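Titin (Homo sapiens, PDB 3LCY) is a giant muscle protein that spans half the sarcomere as a scaffold and molecular spring; its A-band immunoglobulin domains probably help organise the thick filament. Local coordinates at residues A[68-80]-A[88-100]. Residues are numbered along the deposited sequence; the frame is centred on the assembly and turned at random.
Sequences MTEEQEDEGVYTC and EVETSSKLLLQAT
G76, Y78 and C80 pair through their backbones with L95, S93 and T91, joining the F and G strands of the first I-set immunoglobulin domain in an antiparallel hairpin. Each pair exchanges two N-H...O bonds, six in all; the straightest runs from C80 N to T91 O, at 171°. Between these pairs V77 faces K94 and T79 faces S92, where the strands come closer and CA-H...O contacts fill in, as from K94 CA to G76 O at 3.2 Å.

On the side of the sheet carrying Y78, C80, T91 and L95, the contact faces the core of the sandwich. CE2 of the Y78 ring lies 3.9 Å from L95 CB. With chi1 at 174° the L95 side chain swings CG anti to the backbone N, and this carries the CD2 branch to the D74 carbonyl and T69 CG2. L97 continues this apolar patch: CD1 sits against Q72, 3.7 Å from Q72 O, while CD2 meets the same T69 methyl and CG packs on E75 CB. Farther along, C80 CB touches T91 CG2, and C80 also packs on C29 and W41.

Two polar groups tie down the turn ahead of strand 76-80. Y78 OH donates to D74 O at 2.6 Å, in the carbonyl plane and on a lone pair; this is the tyrosine corner familiar from immunoglobulin domains. D74 OD1 accepts from E70 N, its OD2 pairing with K53. Toward the second domain, E75 forms a salt bridge with R130, and a water joins E75 OE2 to L97 N.

The opposite face is more open. V77 CG2 rests 3.8 Å from K94 CE, on the aliphatic part of the lysine, and T79 OG1 shares a 2.7 Å hydrogen bond with S92 OG.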
ATOM      1  N   MET A  68      -3.348  -6.048  12.814  1.00 22.24           N
ATOM      2  CA  MET A  68      -2.282  -6.997  12.605  1.00 23.01           C
ATOM      3  C   MET A  68      -2.122  -6.933  11.110  1.00 24.40           C
ATOM      4  O   MET A  68      -2.888  -7.525  10.365  1.00 29.60           O
ATOM      5  CB  MET A  68      -2.699  -8.390  13.051  1.00 19.93           C
ATOM      6  CG  MET A  68      -3.252  -8.450  14.455  1.00 19.92           C
ATOM      7  SD  MET A  68      -2.182  -7.720  15.691  1.00 31.47           S
ATOM      8  CE  MET A  68      -0.756  -8.780  15.587  1.00 30.60           C
ATOM      9  N   THR A  69      -1.114  -6.200  10.674  1.00 22.93           N
ATOM     10  CA  THR A  69      -0.881  -6.026   9.295  1.00 25.51           C
ATOM     11  C   THR A  69      -0.425  -7.256   8.585  1.00 28.04           C
ATOM     12  O   THR A  69       0.368  -7.964   9.055  1.00 26.70           O
ATOM     13  CB  THR A  69       0.062  -4.873   9.076  1.00 25.12           C
ATOM     14  OG1 THR A  69       1.374  -5.228   9.473  1.00 29.14           O
ATOM     15  CG2 THR A  69      -0.375  -3.736   9.858  1.00 16.85           C
ATOM     16  N   GLU A  70      -0.987  -7.497   7.425  1.00 30.42           N
ATOM     17  CA  GLU A  70      -0.614  -8.618   6.643  1.00 30.63           C
ATOM     18  C   GLU A  70      -0.265  -8.231   5.241  1.00 29.54           C
ATOM     19  O   GLU A  70       0.521  -8.849   4.622  1.00 29.81           O
ATOM     20  CB  GLU A  70      -1.732  -9.628   6.629  1.00 37.71           C
ATOM     21  CG  GLU A  70      -3.087  -9.030   6.555  1.00 45.45           C
ATOM     22  CD  GLU A  70      -4.170 -10.007   6.225  1.00 50.63           C
ATOM     23  OE1 GLU A  70      -3.881 -11.171   6.066  1.00 56.91           O
ATOM     24  OE2 GLU A  70      -5.323  -9.626   6.119  1.00 47.59           O
ATOM     25  N   GLU A  71      -0.880  -7.180   4.752  1.00 30.04           N
ATOM     26  CA  GLU A  71      -0.750  -6.762   3.377  1.00 29.37           C
ATOM     27  C   GLU A  71      -0.652  -5.281   3.233  1.00 28.48           C
ATOM     28  O   GLU A  71      -0.996  -4.564   4.083  1.00 27.00           O
ATOM     29  CB  GLU A  71      -1.899  -7.303   2.536  1.00 30.20           C
ATOM     30  CG  GLU A  71      -3.219  -6.715   2.875  1.00 35.39           C
ATOM     31  CD  GLU A  71      -4.343  -7.177   2.027  1.00 41.79           C
ATOM     32  OE1 GLU A  71      -4.138  -7.973   1.145  1.00 47.37           O
ATOM     33  OE2 GLU A  71      -5.459  -6.754   2.250  1.00 41.12           O
ATOM     34  N   GLN A  72      -0.156  -4.843   2.106  1.00 32.59           N
ATOM     35  CA  GLN A  72       0.054  -3.451   1.821  1.00 30.21           C
ATOM     36  C   GLN A  72      -1.185  -2.627   1.895  1.00 27.25           C
ATOM     37  O   GLN A  72      -1.138  -1.504   2.195  1.00 27.61           O
ATOM     38  CB  GLN A  72       0.731  -3.277   0.478  1.00 27.59           C
ATOM     39  CG  GLN A  72       2.178  -3.211   0.599  1.00 30.04           C
ATOM     40  CD  GLN A  72       2.898  -3.224  -0.690  1.00 34.03           C
ATOM     41  OE1 GLN A  72       4.026  -2.849  -0.761  1.00 36.49           O
ATOM     42  NE2 GLN A  72       2.259  -3.652  -1.703  1.00 33.57           N
ATOM     43  N   GLU A  73      -2.296  -3.240   1.625  1.00 26.76           N
ATOM     44  CA  GLU A  73      -3.569  -2.580   1.611  1.00 32.00           C
ATOM     45  C   GLU A  73      -4.077  -2.104   2.974  1.00 36.32           C
ATOM     46  O   GLU A  73      -5.030  -1.404   3.056  1.00 35.18           O
ATOM     47  CB  GLU A  73      -4.561  -3.482   0.929  1.00 36.11           C
ATOM     48  CG  GLU A  73      -4.433  -3.489  -0.531  1.00 41.29           C
ATOM     49  CD  GLU A  73      -3.736  -4.677  -1.087  1.00 48.23           C
ATOM     50  OE1 GLU A  73      -4.133  -5.182  -2.131  1.00 48.93           O
ATOM     51  OE2 GLU A  73      -2.760  -5.089  -0.516  1.00 51.80           O
ATOM     52  N   ASP A  74      -3.444  -2.569   4.035  1.00 36.36           N
ATOM     53  CA  ASP A  74      -3.745  -2.225   5.404  1.00 30.39           C
ATOM     54  C   ASP A  74      -3.290  -0.844   5.721  1.00 25.55           C
ATOM     55  O   ASP A  74      -3.652  -0.325   6.707  1.00 23.23           O
ATOM     56  CB  ASP A  74      -3.097  -3.185   6.396  1.00 26.32           C
ATOM     57  CG  ASP A  74      -3.652  -4.506   6.344  1.00 24.62           C
ATOM     58  OD1 ASP A  74      -2.974  -5.427   6.645  1.00 27.17           O
ATOM     59  OD2 ASP A  74      -4.763  -4.646   5.991  1.00 26.93           O
ATOM     60  N   GLU A  75      -2.467  -0.275   4.879  1.00 22.60           N
ATOM     61  CA  GLU A  75      -1.992   1.041   5.076  1.00 25.59           C
ATOM     62  C   GLU A  75      -3.107   2.035   4.840  1.00 24.65           C
ATOM     63  O   GLU A  75      -4.112   1.695   4.324  1.00 23.70           O
ATOM     64  CB  GLU A  75      -0.829   1.311   4.151  1.00 28.52           C
ATOM     65  CG  GLU A  75      -1.223   1.792   2.781  1.00 31.89           C
ATOM     66  CD  GLU A  75      -0.251   1.469   1.732  1.00 35.90           C
ATOM     67  OE1 GLU A  75      -0.642   1.263   0.614  1.00 37.02           O
ATOM     68  OE2 GLU A  75       0.899   1.419   2.024  1.00 38.62           O
ATOM     69  N   GLY A  76      -2.941   3.265   5.259  1.00 22.76           N
ATOM     70  CA  GLY A  76      -3.997   4.198   5.010  1.00 19.98           C
ATOM     71  C   GLY A  76      -4.806   4.751   6.118  1.00 24.04           C
ATOM     72  O   GLY A  76      -4.444   4.677   7.218  1.00 28.03           O
ATOM     73  N   VAL A  77      -5.936   5.342   5.775  1.00 27.14           N
ATOM     74  CA  VAL A  77      -6.829   5.964   6.743  1.00 23.90           C
ATOM     75  C   VAL A  77      -7.675   5.080   7.646  1.00 21.62           C
ATOM     76  O   VAL A  77      -8.297   4.141   7.207  1.00 21.69           O
ATOM     77  CB  VAL A  77      -7.788   6.939   6.037  1.00 20.58           C
ATOM     78  CG1 VAL A  77      -8.672   7.628   7.032  1.00 19.33           C
ATOM     79  CG2 VAL A  77      -7.020   7.951   5.246  1.00 15.84           C
ATOM     80  N   TYR A  78      -7.687   5.427   8.924  1.00 20.86           N
ATOM     81  CA  TYR A  78      -8.481   4.745   9.930  1.00 23.44           C
ATOM     82  C   TYR A  78      -9.222   5.824  10.688  1.00 19.63           C
ATOM     83  O   TYR A  78      -8.640   6.818  11.068  1.00 19.14           O
ATOM     84  CB  TYR A  78      -7.627   3.896  10.858  1.00 23.42           C
ATOM     85  CG  TYR A  78      -7.107   2.659  10.201  1.00 21.66           C
ATOM     86  CD1 TYR A  78      -7.861   1.510  10.160  1.00 25.71           C
ATOM     87  CD2 TYR A  78      -5.872   2.648   9.604  1.00 20.81           C
ATOM     88  CE1 TYR A  78      -7.393   0.388   9.557  1.00 26.94           C
ATOM     89  CE2 TYR A  78      -5.404   1.541   8.994  1.00 24.56           C
ATOM     90  CZ  TYR A  78      -6.162   0.408   8.980  1.00 27.17           C
ATOM     91  OH  TYR A  78      -5.679  -0.703   8.369  1.00 28.92           O
ATOM     92  N   THR A  79     -10.508   5.626  10.900  1.00 19.54           N
ATOM     93  CA  THR A  79     -11.319   6.608  11.595  1.00 20.74           C
ATOM     94  C   THR A  79     -12.023   6.076  12.828  1.00 22.84           C
ATOM     95  O   THR A  79     -12.670   5.050  12.782  1.00 25.66           O
ATOM     96  CB  THR A  79     -12.374   7.189  10.656  1.00 22.64           C
ATOM     97  OG1 THR A  79     -11.729   7.783   9.535  1.00 25.21           O
ATOM     98  CG2 THR A  79     -13.187   8.239  11.347  1.00 22.22           C
ATOM     99  N   CYS A  80     -11.897   6.809  13.927  1.00 25.28           N
ATOM    100  CA  CYS A  80     -12.531   6.442  15.178  1.00 26.09           C
ATOM    101  C   CYS A  80     -13.671   7.397  15.443  1.00 29.25           C
ATOM    102  O   CYS A  80     -13.476   8.595  15.465  1.00 28.11           O
ATOM    103  CB  CYS A  80     -11.542   6.525  16.343  1.00 26.04           C
ATOM    104  SG  CYS A  80     -12.251   6.304  17.985  1.00 31.96           S
ATOM    105  N   GLU A  88     -21.629  13.367  18.830  1.00 47.52           N
ATOM    106  CA  GLU A  88     -20.527  12.520  18.401  1.00 51.95           C
ATOM    107  C   GLU A  88     -19.351  13.290  17.807  1.00 48.95           C
ATOM    108  O   GLU A  88     -19.535  14.356  17.245  1.00 48.24           O
ATOM    109  CB  GLU A  88     -21.022  11.446  17.436  1.00 54.31           C
ATOM    110  CG  GLU A  88     -21.270  11.903  16.033  1.00 57.80           C
ATOM    111  CD  GLU A  88     -21.781  10.780  15.155  1.00 62.47           C
ATOM    112  OE1 GLU A  88     -21.682  10.890  13.922  1.00 64.55           O
ATOM    113  OE2 GLU A  88     -22.285   9.781  15.699  1.00 61.87           O
ATOM    114  N   VAL A  89     -18.146  12.735  17.942  1.00 46.02           N
ATOM    115  CA  VAL A  89     -16.943  13.360  17.407  1.00 41.12           C
ATOM    116  C   VAL A  89     -16.231  12.368  16.512  1.00 39.93           C
ATOM    117  O   VAL A  89     -16.430  11.169  16.626  1.00 43.46           O
ATOM    118  CB  VAL A  89     -15.962  13.790  18.503  1.00 35.92           C
ATOM    119  CG1 VAL A  89     -16.605  14.783  19.440  1.00 39.88           C
ATOM    120  CG2 VAL A  89     -15.452  12.589  19.252  1.00 32.10           C
ATOM    121  N   GLU A  90     -15.403  12.878  15.617  1.00 36.95           N
ATOM    122  CA  GLU A  90     -14.662  12.034  14.700  1.00 35.34           C
ATOM    123  C   GLU A  90     -13.175  12.386  14.645  1.00 33.60           C
ATOM    124  O   GLU A  90     -12.803  13.551  14.712  1.00 35.44           O
ATOM    125  CB  GLU A  90     -15.289  12.140  13.313  1.00 38.54           C
ATOM    126  CG  GLU A  90     -14.399  11.724  12.177  1.00 41.94           C
ATOM    127  CD  GLU A  90     -15.032  11.992  10.835  1.00 44.40           C
ATOM    128  OE1 GLU A  90     -16.263  11.869  10.726  1.00 45.13           O
ATOM    129  OE2 GLU A  90     -14.296  12.325   9.888  1.00 47.05           O
ATOM    130  N   THR A  91     -12.329  11.373  14.521  1.00 28.13           N
ATOM    131  CA  THR A  91     -10.889  11.588  14.437  1.00 25.97           C
ATOM    132  C   THR A  91     -10.230  10.527  13.561  1.00 25.41           C
ATOM    133  O   THR A  91     -10.530   9.338  13.673  1.00 24.15           O
ATOM    134  CB  THR A  91     -10.234  11.592  15.827  1.00 25.66           C
ATOM    135  OG1 THR A  91      -8.809  11.585  15.682  1.00 28.19           O
ATOM    136  CG2 THR A  91     -10.663  10.369  16.620  1.00 27.61           C
ATOM    137  N   SER A  92      -9.331  10.967  12.688  1.00 23.11           N
ATOM    138  CA  SER A  92      -8.701  10.069  11.728  1.00 21.02           C
ATOM    139  C   SER A  92      -7.192  10.268  11.640  1.00 21.09           C
ATOM    140  O   SER A  92      -6.684  11.365  11.872  1.00 12.50           O
ATOM    141  CB  SER A  92      -9.326  10.253  10.345  1.00 21.75           C
ATOM    142  OG  SER A  92     -10.731  10.084  10.394  1.00 24.53           O
ATOM    143  N   SER A  93      -6.487   9.195  11.301  1.00 21.49           N
ATOM    144  CA  SER A  93      -5.048   9.244  11.083  1.00 20.12           C
ATOM    145  C   SER A  93      -4.660   8.120  10.131  1.00 21.22           C
ATOM    146  O   SER A  93      -5.487   7.268   9.804  1.00 21.00           O
ATOM    147  CB  SER A  93      -4.292   9.121  12.407  1.00 19.94           C
ATOM    148  OG  SER A  93      -4.410   7.817  12.946  1.00 22.88           O
ATOM    149  N   LYS A  94      -3.412   8.117   9.679  1.00 22.73           N
ATOM    150  CA  LYS A  94      -2.975   7.129   8.701  1.00 23.38           C
ATOM    151  C   LYS A  94      -1.952   6.145   9.252  1.00 23.83           C
ATOM    152  O   LYS A  94      -1.194   6.461  10.170  1.00 19.57           O
ATOM    153  CB  LYS A  94      -2.415   7.814   7.454  1.00 24.07           C
ATOM    154  CG  LYS A  94      -3.461   8.527   6.620  1.00 21.69           C
ATOM    155  CD  LYS A  94      -2.825   9.229   5.436  1.00 19.70           C
ATOM    156  CE  LYS A  94      -3.876   9.877   4.554  1.00 16.73           C
ATOM    157  NZ  LYS A  94      -3.263  10.710   3.484  1.00 23.14           N
ATOM    158  N   LEU A  95      -1.940   4.949   8.675  1.00 28.01           N
ATOM    159  CA  LEU A  95      -0.965   3.929   9.031  1.00 21.60           C
ATOM    160  C   LEU A  95       0.080   3.812   7.930  1.00 26.24           C
ATOM    161  O   LEU A  95      -0.250   3.529   6.779  1.00 32.91           O
ATOM    162  CB  LEU A  95      -1.653   2.581   9.248  1.00 22.66           C
ATOM    163  CG  LEU A  95      -0.731   1.381   9.482  1.00 28.31           C
ATOM    164  CD1 LEU A  95       0.213   1.647  10.644  1.00 25.25           C
ATOM    165  CD2 LEU A  95      -1.539   0.111   9.715  1.00 28.04           C
ATOM    166  N   LEU A  96       1.338   4.049   8.284  1.00 27.90           N
ATOM    167  CA  LEU A  96       2.430   3.937   7.326  1.00 28.76           C
ATOM    168  C   LEU A  96       3.186   2.632   7.545  1.00 32.00           C
ATOM    169  O   LEU A  96       3.617   2.332   8.658  1.00 35.65           O
ATOM    170  CB  LEU A  96       3.381   5.131   7.437  1.00 23.84           C
ATOM    171  CG  LEU A  96       2.899   6.483   6.902  1.00 25.04           C
ATOM    172  CD1 LEU A  96       1.661   6.968   7.641  1.00 22.73           C
ATOM    173  CD2 LEU A  96       4.009   7.513   6.996  1.00 26.18           C
ATOM    174  N   LEU A  97       3.341   1.858   6.479  1.00 27.28           N
ATOM    175  CA  LEU A  97       4.007   0.567   6.573  1.00 25.66           C
ATOM    176  C   LEU A  97       5.501   0.676   6.302  1.00 23.50           C
ATOM    177  O   LEU A  97       5.966   1.632   5.680  1.00 20.99           O
ATOM    178  CB  LEU A  97       3.379  -0.435   5.605  1.00 28.02           C
ATOM    179  CG  LEU A  97       1.898  -0.745   5.816  1.00 30.05           C
ATOM    180  CD1 LEU A  97       1.422  -1.763   4.794  1.00 32.91           C
ATOM    181  CD2 LEU A  97       1.647  -1.246   7.228  1.00 28.91           C
ATOM    182  N   GLN A  98       6.245  -0.315   6.780  1.00 19.82           N
ATOM    183  CA  GLN A  98       7.672  -0.410   6.512  1.00 24.64           C
ATOM    184  C   GLN A  98       8.002  -1.795   5.968  1.00 23.42           C
ATOM    185  O   GLN A  98       7.690  -2.808   6.594  1.00 26.97           O
ATOM    186  CB  GLN A  98       8.479  -0.135   7.781  1.00 29.86           C
ATOM    187  CG  GLN A  98       8.326   1.272   8.323  1.00 33.54           C
ATOM    188  CD  GLN A  98       9.038   1.465   9.646  1.00 35.82           C
ATOM    189  OE1 GLN A  98       8.709   2.367  10.414  1.00 38.77           O
ATOM    190  NE2 GLN A  98      10.018   0.611   9.920  1.00 32.96           N
ATOM    191  N   ALA A  99       8.625  -1.836   4.795  1.00 23.83           N
ATOM    192  CA  ALA A  99       8.972  -3.102   4.167  1.00 25.73           C
ATOM    193  C   ALA A  99      10.093  -2.919   3.154  1.00 25.55           C
ATOM    194  O   ALA A  99      10.030  -2.037   2.297  1.00 28.16           O
ATOM    195  CB  ALA A  99       7.750  -3.719   3.505  1.00 26.18           C
ATOM    196  N   THR A 100      11.123  -3.752   3.261  1.00 27.22           N
ATOM    197  CA  THR A 100      12.214  -3.726   2.302  1.00 32.57           C
ATOM    198  C   THR A 100      11.678  -4.168   0.951  1.00 32.21           C
ATOM    199  O   THR A 100      10.899  -5.117   0.876  1.00 35.00           O
ATOM    200  CB  THR A 100      13.353  -4.667   2.721  1.00 35.95           C
ATOM    201  OG1 THR A 100      12.914  -6.027   2.612  1.00 36.54           O
ATOM    202  CG2 THR A 100      13.772  -4.386   4.154  1.00 41.76           C
TER
HETATM  203  O   HOH W   1       2.569   2.832   3.848  1.00 24.53           O